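Local coordinates for protein fructose-bisphosphate aldolase (Slackia heliotrinireducens, PDB 4MOZ) that belongs to the DeoC/LacD family of aldolases and folds as a closed eight-stranded parallel beta/alpha (TIM) barrel, at residues V97-L109 against P117-L129. Numbering follows the deposited sequence.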
ATOM      1  N   VAL C  97     -24.872  -4.785 -27.376  1.00 31.28           N
ATOM      2  CA  VAL C  97     -23.816  -3.805 -27.560  1.00 28.35           C
ATOM      3  C   VAL C  97     -22.536  -4.493 -27.094  1.00 27.86           C
ATOM      4  O   VAL C  97     -22.555  -5.266 -26.130  1.00 24.75           O
ATOM      5  CB  VAL C  97     -24.068  -2.530 -26.713  1.00 27.97           C
ATOM      6  CG1 VAL C  97     -22.932  -1.528 -26.871  1.00 24.57           C
ATOM      7  CG2 VAL C  97     -25.390  -1.873 -27.086  1.00 27.18           C
ATOM      8  N   ASN C  98     -21.438  -4.240 -27.799  1.00 26.90           N
ATOM      9  CA  ASN C  98     -20.133  -4.702 -27.352  1.00 28.32           C
ATOM     10  C   ASN C  98     -19.588  -3.690 -26.354  1.00 28.29           C
ATOM     11  O   ASN C  98     -19.215  -2.576 -26.734  1.00 30.96           O
ATOM     12  CB  ASN C  98     -19.168  -4.870 -28.531  1.00 28.87           C
ATOM     13  CG  ASN C  98     -19.683  -5.831 -29.589  1.00 28.68           C
ATOM     14  OD1 ASN C  98     -20.186  -6.910 -29.279  1.00 30.98           O
ATOM     15  ND2 ASN C  98     -19.543  -5.447 -30.850  1.00 23.90           N
ATOM     16  N   TYR C  99     -19.560  -4.075 -25.080  1.00 28.17           N
ATOM     17  CA  TYR C  99     -19.117  -3.176 -24.011  1.00 26.89           C
ATOM     18  C   TYR C  99     -17.626  -3.279 -23.724  1.00 25.44           C
ATOM     19  O   TYR C  99     -17.072  -4.376 -23.606  1.00 23.95           O
ATOM     20  CB  TYR C  99     -19.921  -3.403 -22.725  1.00 25.41           C
ATOM     21  CG  TYR C  99     -21.374  -2.994 -22.844  1.00 25.44           C
ATOM     22  CD1 TYR C  99     -21.743  -1.644 -22.826  1.00 23.12           C
ATOM     23  CD2 TYR C  99     -22.381  -3.955 -22.974  1.00 24.52           C
ATOM     24  CE1 TYR C  99     -23.071  -1.267 -22.939  1.00 24.93           C
ATOM     25  CE2 TYR C  99     -23.714  -3.589 -23.086  1.00 23.73           C
ATOM     26  CZ  TYR C  99     -24.055  -2.246 -23.068  1.00 26.14           C
ATOM     27  OH  TYR C  99     -25.379  -1.876 -23.179  1.00 26.28           O
ATOM     28  N   LEU C 100     -16.990  -2.113 -23.631  1.00 23.26           N
ATOM     29  CA  LEU C 100     -15.621  -2.000 -23.165  1.00 24.22           C
ATOM     30  C   LEU C 100     -15.660  -1.263 -21.828  1.00 24.67           C
ATOM     31  O   LEU C 100     -16.056  -0.091 -21.766  1.00 24.37           O
ATOM     32  CB  LEU C 100     -14.777  -1.220 -24.169  1.00 23.06           C
ATOM     33  CG  LEU C 100     -13.261  -1.237 -23.948  1.00 23.57           C
ATOM     34  CD1 LEU C 100     -12.611  -2.281 -24.839  1.00 22.34           C
ATOM     35  CD2 LEU C 100     -12.672   0.130 -24.247  1.00 24.33           C
ATOM     36  N   VAL C 101     -15.261  -1.952 -20.760  1.00 23.31           N
ATOM     37  CA  VAL C 101     -15.301  -1.371 -19.419  1.00 24.45           C
ATOM     38  C   VAL C 101     -14.064  -0.514 -19.148  1.00 24.85           C
ATOM     39  O   VAL C 101     -12.933  -1.014 -19.108  1.00 24.87           O
ATOM     40  CB  VAL C 101     -15.477  -2.446 -18.327  1.00 24.58           C
ATOM     41  CG1 VAL C 101     -15.531  -1.802 -16.946  1.00 25.11           C
ATOM     42  CG2 VAL C 101     -16.744  -3.255 -18.582  1.00 22.59           C
ATOM     43  N   LYS C 102     -14.296   0.784 -18.979  1.00 23.97           N
ATOM     44  CA  LYS C 102     -13.232   1.725 -18.669  1.00 25.37           C
ATOM     45  C   LYS C 102     -12.861   1.592 -17.192  1.00 24.78           C
ATOM     46  O   LYS C 102     -13.624   1.987 -16.314  1.00 25.82           O
ATOM     47  CB  LYS C 102     -13.660   3.153 -19.027  1.00 24.20           C
ATOM     48  CG  LYS C 102     -12.605   4.225 -18.790  1.00 25.55           C
ATOM     49  CD  LYS C 102     -11.311   3.931 -19.536  1.00 26.18           C
ATOM     50  CE  LYS C 102     -10.521   5.203 -19.792  1.00 27.03           C
ATOM     51  NZ  LYS C 102     -10.038   5.817 -18.523  1.00 27.97           N
HETATM   52  N   MSE C 103     -11.681   1.029 -16.943  1.00 24.03           N
HETATM   53  CA  MSE C 103     -11.254   0.607 -15.604  1.00 24.25           C
HETATM   54  C   MSE C 103     -10.878   1.745 -14.659  1.00 22.59           C
HETATM   55  O   MSE C 103     -11.045   1.619 -13.447  1.00 21.73           O
HETATM   56  CB  MSE C 103     -10.074  -0.360 -15.707  1.00 24.36           C
HETATM   57  CG  MSE C 103     -10.390  -1.635 -16.443  1.00 28.84           C
HETATM   58 SE   MSE C 103     -11.793  -2.673 -15.585  1.00 32.40          SE
HETATM   59  CE  MSE C 103     -10.840  -3.217 -13.966  1.00 26.49           C
ATOM     60  N   ASN C 104     -10.339   2.831 -15.199  1.00 22.50           N
ATOM     61  CA  ASN C 104     -10.003   3.984 -14.373  1.00 22.03           C
ATOM     62  C   ASN C 104     -10.720   5.256 -14.811  1.00 22.64           C
ATOM     63  O   ASN C 104     -11.182   5.348 -15.944  1.00 23.47           O
ATOM     64  CB  ASN C 104      -8.478   4.178 -14.268  1.00 22.91           C
ATOM     65  CG  ASN C 104      -7.816   4.561 -15.585  1.00 24.31           C
ATOM     66  OD1 ASN C 104      -8.367   4.372 -16.675  1.00 23.91           O
ATOM     67  ND2 ASN C 104      -6.604   5.093 -15.483  1.00 23.58           N
ATOM     68  N   SER C 105     -10.835   6.214 -13.895  1.00 21.68           N
ATOM     69  CA  SER C 105     -11.418   7.522 -14.179  1.00 23.65           C
ATOM     70  C   SER C 105     -10.995   8.528 -13.117  1.00 24.24           C
ATOM     71  O   SER C 105     -10.687   8.152 -11.991  1.00 23.96           O
ATOM     72  CB  SER C 105     -12.949   7.447 -14.221  1.00 26.70           C
ATOM     73  OG  SER C 105     -13.403   6.804 -15.402  1.00 30.65           O
ATOM     74  N   LYS C 106     -10.996   9.807 -13.486  1.00 24.87           N
ATOM     75  CA  LYS C 106     -10.772  10.907 -12.550  1.00 23.86           C
ATOM     76  C   LYS C 106     -11.626  12.090 -12.988  1.00 23.67           C
ATOM     77  O   LYS C 106     -12.124  12.103 -14.115  1.00 23.85           O
ATOM     78  CB  LYS C 106      -9.290  11.296 -12.508  1.00 23.32           C
ATOM     79  CG  LYS C 106      -8.761  11.934 -13.784  1.00 24.35           C
ATOM     80  CD  LYS C 106      -7.473  12.701 -13.518  1.00 27.31           C
ATOM     81  CE  LYS C 106      -7.067  13.546 -14.715  1.00 27.16           C
ATOM     82  NZ  LYS C 106      -7.887  14.784 -14.841  1.00 28.34           N
ATOM     83  N   THR C 107     -11.805  13.073 -12.108  1.00 23.80           N
ATOM     84  CA  THR C 107     -12.478  14.318 -12.499  1.00 23.67           C
ATOM     85  C   THR C 107     -11.447  15.336 -12.990  1.00 24.26           C
ATOM     86  O   THR C 107     -10.243  15.143 -12.807  1.00 24.72           O
ATOM     87  CB  THR C 107     -13.327  14.929 -11.359  1.00 23.33           C
ATOM     88  OG1 THR C 107     -12.475  15.570 -10.398  1.00 24.09           O
ATOM     89  CG2 THR C 107     -14.188  13.861 -10.679  1.00 22.24           C
ATOM     90  N   ASN C 108     -11.928  16.404 -13.623  1.00 24.14           N
ATOM     91  CA  ASN C 108     -11.067  17.483 -14.103  1.00 25.30           C
ATOM     92  C   ASN C 108     -11.028  18.680 -13.149  1.00 24.99           C
ATOM     93  O   ASN C 108     -10.671  19.788 -13.554  1.00 26.88           O
ATOM     94  CB  ASN C 108     -11.495  17.934 -15.511  1.00 24.73           C
ATOM     95  CG  ASN C 108     -12.912  18.497 -15.551  1.00 26.05           C
ATOM     96  OD1 ASN C 108     -13.735  18.228 -14.672  1.00 29.08           O
ATOM     97  ND2 ASN C 108     -13.207  19.272 -16.589  1.00 26.61           N
ATOM     98  N   LEU C 109     -11.397  18.456 -11.890  1.00 23.82           N
ATOM     99  CA  LEU C 109     -11.435  19.536 -10.897  1.00 24.40           C
ATOM    100  C   LEU C 109     -10.041  20.000 -10.484  1.00 23.05           C
ATOM    101  O   LEU C 109      -9.805  21.196 -10.315  1.00 22.70           O
ATOM    102  CB  LEU C 109     -12.260  19.132  -9.671  1.00 24.43           C
ATOM    103  CG  LEU C 109     -13.778  19.043  -9.882  1.00 23.97           C
ATOM    104  CD1 LEU C 109     -14.430  18.216  -8.785  1.00 22.83           C
ATOM    105  CD2 LEU C 109     -14.413  20.424  -9.965  1.00 23.94           C
ATOM    106  N   PRO C 117      -1.769  14.800 -12.948  1.00 23.38           N
ATOM    107  CA  PRO C 117      -2.956  13.941 -12.936  1.00 23.55           C
ATOM    108  C   PRO C 117      -2.684  12.494 -12.524  1.00 22.67           C
ATOM    109  O   PRO C 117      -1.604  11.951 -12.793  1.00 22.63           O
ATOM    110  CB  PRO C 117      -3.434  13.984 -14.390  1.00 22.56           C
ATOM    111  CG  PRO C 117      -2.185  14.205 -15.180  1.00 24.20           C
ATOM    112  CD  PRO C 117      -1.294  15.068 -14.321  1.00 24.00           C
ATOM    113  N   TYR C 118      -3.674  11.899 -11.864  1.00 20.62           N
ATOM    114  CA  TYR C 118      -3.694  10.474 -11.588  1.00 22.15           C
ATOM    115  C   TYR C 118      -5.126   9.949 -11.723  1.00 22.50           C
ATOM    116  O   TYR C 118      -6.055  10.476 -11.106  1.00 22.78           O
ATOM    117  CB  TYR C 118      -3.122  10.171 -10.195  1.00 21.71           C
ATOM    118  CG  TYR C 118      -3.341   8.739  -9.735  1.00 22.07           C
ATOM    119  CD1 TYR C 118      -3.068   7.661 -10.581  1.00 22.80           C
ATOM    120  CD2 TYR C 118      -3.803   8.460  -8.449  1.00 21.73           C
ATOM    121  CE1 TYR C 118      -3.272   6.355 -10.169  1.00 24.41           C
ATOM    122  CE2 TYR C 118      -4.004   7.149  -8.024  1.00 22.99           C
ATOM    123  CZ  TYR C 118      -3.740   6.102  -8.891  1.00 24.22           C
ATOM    124  OH  TYR C 118      -3.932   4.795  -8.493  1.00 26.50           O
ATOM    125  N   SER C 119      -5.294   8.923 -12.553  1.00 24.91           N
ATOM    126  CA  SER C 119      -6.584   8.247 -12.709  1.00 24.28           C
ATOM    127  C   SER C 119      -6.475   6.810 -12.185  1.00 22.72           C
ATOM    128  O   SER C 119      -5.786   5.982 -12.786  1.00 24.10           O
ATOM    129  CB  SER C 119      -7.040   8.295 -14.170  1.00 25.08           C
ATOM    130  OG  SER C 119      -8.223   7.548 -14.371  1.00 24.80           O
ATOM    131  N   PRO C 120      -7.139   6.516 -11.050  1.00 21.76           N
ATOM    132  CA  PRO C 120      -6.982   5.239 -10.359  1.00 20.67           C
ATOM    133  C   PRO C 120      -7.895   4.138 -10.890  1.00 21.43           C
ATOM    134  O   PRO C 120      -9.042   4.408 -11.255  1.00 21.01           O
ATOM    135  CB  PRO C 120      -7.406   5.584  -8.934  1.00 19.38           C
ATOM    136  CG  PRO C 120      -8.480   6.600  -9.123  1.00 20.39           C
ATOM    137  CD  PRO C 120      -8.053   7.419 -10.316  1.00 22.28           C
ATOM    138  N   GLN C 121      -7.393   2.904 -10.913  1.00 21.67           N
ATOM    139  CA  GLN C 121      -8.247   1.759 -11.187  1.00 22.43           C
ATOM    140  C   GLN C 121      -9.377   1.764 -10.161  1.00 23.65           C
ATOM    141  O   GLN C 121      -9.134   1.867  -8.965  1.00 24.39           O
ATOM    142  CB  GLN C 121      -7.463   0.455 -11.120  1.00 22.32           C
ATOM    143  CG  GLN C 121      -8.285  -0.751 -11.546  1.00 24.13           C
ATOM    144  CD  GLN C 121      -7.453  -2.010 -11.690  1.00 26.29           C
ATOM    145  OE1 GLN C 121      -6.256  -1.946 -11.985  1.00 26.85           O
ATOM    146  NE2 GLN C 121      -8.084  -3.165 -11.493  1.00 23.36           N
ATOM    147  N   LEU C 122     -10.610   1.672 -10.644  1.00 24.64           N
ATOM    148  CA  LEU C 122     -11.789   1.888  -9.809  1.00 22.31           C
ATOM    149  C   LEU C 122     -12.244   0.645  -9.059  1.00 23.03           C
ATOM    150  O   LEU C 122     -12.952   0.755  -8.068  1.00 24.35           O
ATOM    151  CB  LEU C 122     -12.934   2.456 -10.650  1.00 21.05           C
ATOM    152  CG  LEU C 122     -12.650   3.792 -11.341  1.00 21.52           C
ATOM    153  CD1 LEU C 122     -13.759   4.152 -12.325  1.00 21.41           C
ATOM    154  CD2 LEU C 122     -12.433   4.914 -10.329  1.00 21.53           C
ATOM    155  N   HIS C 123     -11.829  -0.528  -9.528  1.00 22.75           N
ATOM    156  CA  HIS C 123     -12.213  -1.811  -8.929  1.00 24.14           C
ATOM    157  C   HIS C 123     -11.363  -2.878  -9.546  1.00 23.88           C
ATOM    158  O   HIS C 123     -10.703  -2.633 -10.551  1.00 26.13           O
ATOM    159  CB  HIS C 123     -13.687  -2.108  -9.209  1.00 24.40           C
ATOM    160  CG  HIS C 123     -14.084  -1.839 -10.640  1.00 24.71           C
ATOM    161  ND1 HIS C 123     -13.802  -2.693 -11.643  1.00 22.32           N
ATOM    162  CD2 HIS C 123     -14.715  -0.741 -11.222  1.00 24.50           C
ATOM    163  CE1 HIS C 123     -14.244  -2.180 -12.804  1.00 22.71           C
ATOM    164  NE2 HIS C 123     -14.801  -0.984 -12.546  1.00 25.49           N
ATOM    165  N   ASP C 124     -11.373  -4.079  -8.980  1.00 23.40           N
ATOM    166  CA  ASP C 124     -10.596  -5.172  -9.561  1.00 26.14           C
ATOM    167  C   ASP C 124     -11.229  -5.722 -10.849  1.00 26.08           C
ATOM    168  O   ASP C 124     -12.389  -5.422 -11.170  1.00 24.56           O
ATOM    169  CB  ASP C 124     -10.337  -6.289  -8.534  1.00 26.52           C
ATOM    170  CG  ASP C 124     -11.618  -6.901  -7.974  1.00 29.71           C
ATOM    171  OD1 ASP C 124     -12.676  -6.873  -8.645  1.00 32.80           O
ATOM    172  OD2 ASP C 124     -11.561  -7.431  -6.845  1.00 33.56           O
ATOM    173  N   ILE C 125     -10.455  -6.521 -11.580  1.00 27.45           N
ATOM    174  CA  ILE C 125     -10.937  -7.142 -12.807  1.00 27.61           C
ATOM    175  C   ILE C 125     -12.071  -8.128 -12.522  1.00 27.21           C
ATOM    176  O   ILE C 125     -12.992  -8.263 -13.323  1.00 29.60           O
ATOM    177  CB  ILE C 125      -9.793  -7.810 -13.610  1.00 29.25           C
ATOM    178  CG1 ILE C 125     -10.283  -8.232 -15.003  1.00 29.88           C
ATOM    179  CG2 ILE C 125      -9.174  -8.981 -12.843  1.00 30.67           C
ATOM    180  CD1 ILE C 125      -9.170  -8.560 -15.979  1.00 34.20           C
ATOM    181  N   GLU C 126     -12.006  -8.788 -11.368  1.00 28.11           N
ATOM    182  CA  GLU C 126     -13.014  -9.768 -10.962  1.00 30.10           C
ATOM    183  C   GLU C 126     -14.432  -9.201 -10.979  1.00 28.22           C
ATOM    184  O   GLU C 126     -15.374  -9.912 -11.315  1.00 32.92           O
ATOM    185  CB  GLU C 126     -12.683 -10.348  -9.580  1.00 31.55           C
ATOM    186  CG  GLU C 126     -11.565 -11.389  -9.577  1.00 36.12           C
ATOM    187  CD  GLU C 126     -10.159 -10.796  -9.581  1.00 37.38           C
ATOM    188  OE1 GLU C 126     -10.003  -9.553  -9.602  1.00 35.79           O
ATOM    189  OE2 GLU C 126      -9.193 -11.584  -9.555  1.00 45.56           O
ATOM    190  N   ALA C 127     -14.575  -7.924 -10.629  1.00 27.24           N
ATOM    191  CA  ALA C 127     -15.870  -7.238 -10.688  1.00 27.24           C
ATOM    192  C   ALA C 127     -16.449  -7.255 -12.107  1.00 27.91           C
ATOM    193  O   ALA C 127     -17.654  -7.448 -12.294  1.00 27.90           O
ATOM    194  CB  ALA C 127     -15.743  -5.806 -10.185  1.00 23.15           C
ATOM    195  N   VAL C 128     -15.581  -7.061 -13.099  1.00 27.48           N
ATOM    196  CA  VAL C 128     -15.984  -7.056 -14.504  1.00 27.86           C
ATOM    197  C   VAL C 128     -16.308  -8.477 -14.978  1.00 28.33           C
ATOM    198  O   VAL C 128     -17.270  -8.687 -15.726  1.00 28.49           O
ATOM    199  CB  VAL C 128     -14.899  -6.417 -15.397  1.00 27.35           C
ATOM    200  CG1 VAL C 128     -15.324  -6.424 -16.859  1.00 28.35           C
ATOM    201  CG2 VAL C 128     -14.600  -4.993 -14.942  1.00 25.97           C
ATOM    202  N   LEU C 129     -15.506  -9.441 -14.528  1.00 28.87           N
ATOM    203  CA  LEU C 129     -15.706 -10.856 -14.846  1.00 30.23           C
ATOM    204  C   LEU C 129     -17.042 -11.378 -14.332  1.00 32.05           C
ATOM    205  O   LEU C 129     -17.708 -12.163 -15.011  1.00 34.61           O
ATOM    206  CB  LEU C 129     -14.568 -11.695 -14.260  1.00 32.36           C
ATOM    207  CG  LEU C 129     -13.318 -12.000 -15.095  1.00 33.47           C
ATOM    208  CD1 LEU C 129     -12.896 -10.846 -15.996  1.00 32.60           C
ATOM    209  CD2 LEU C 129     -12.169 -12.437 -14.192  1.00 31.38           C
TER
HETATM  210  O   HOH W   1     -15.241   1.179 -14.142  1.00 23.01           O
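Selenomethionine M103 reaches against the loop that leads into helix 125-132, its bent chain crossing the H123 side chain at about a right angle. SE lies 3.7 Å from H123 CE1, oblique to the ring, and equally near V128 CG2; the terminal CE ends 3.5 Å from H123 O. Two hydrogen bonds brace this loop: Q121, extended beyond CG, gives NE2 to H123 O in the plane of its amide, and the H123 ring points ND1 almost straight at D124 O (176°). A water joins the other ring nitrogen, NE2, to K102 O. D124 is the N-cap, its OD1 accepting from A127 N. Beside SE, V101 and V128 pass one another heading opposite ways, V101 CG2 3.9 Å from V128 CG1. The backbones meet in a single bridge, N104 with Q121, where L122 N donates to M103 O at 2.8 Å. A chi1 of 67° tucks the N104 amide in over its own backbone and aims ND2 at S119 O (3.0 Å), which lies near the amide plane although the donor stands well above the carbonyl plane; OD1 takes K102 NZ and T144 N. K102 NZ and S105 OG grip N104 O from opposite faces. Farther out, the aliphatic part of K106 runs past Y118 O and lies alongside P117, K106 CE 3.7 Å from P117 CB. The contact thus ties the C-terminal end of barrel strand 99-102 to the loop entering helix 125-132, within the beta-alpha-beta unit completed by strand 138-145; V128 packs on that strand, M103 on L162 of helix 152-168, and V101 and H123 on helix 84-90.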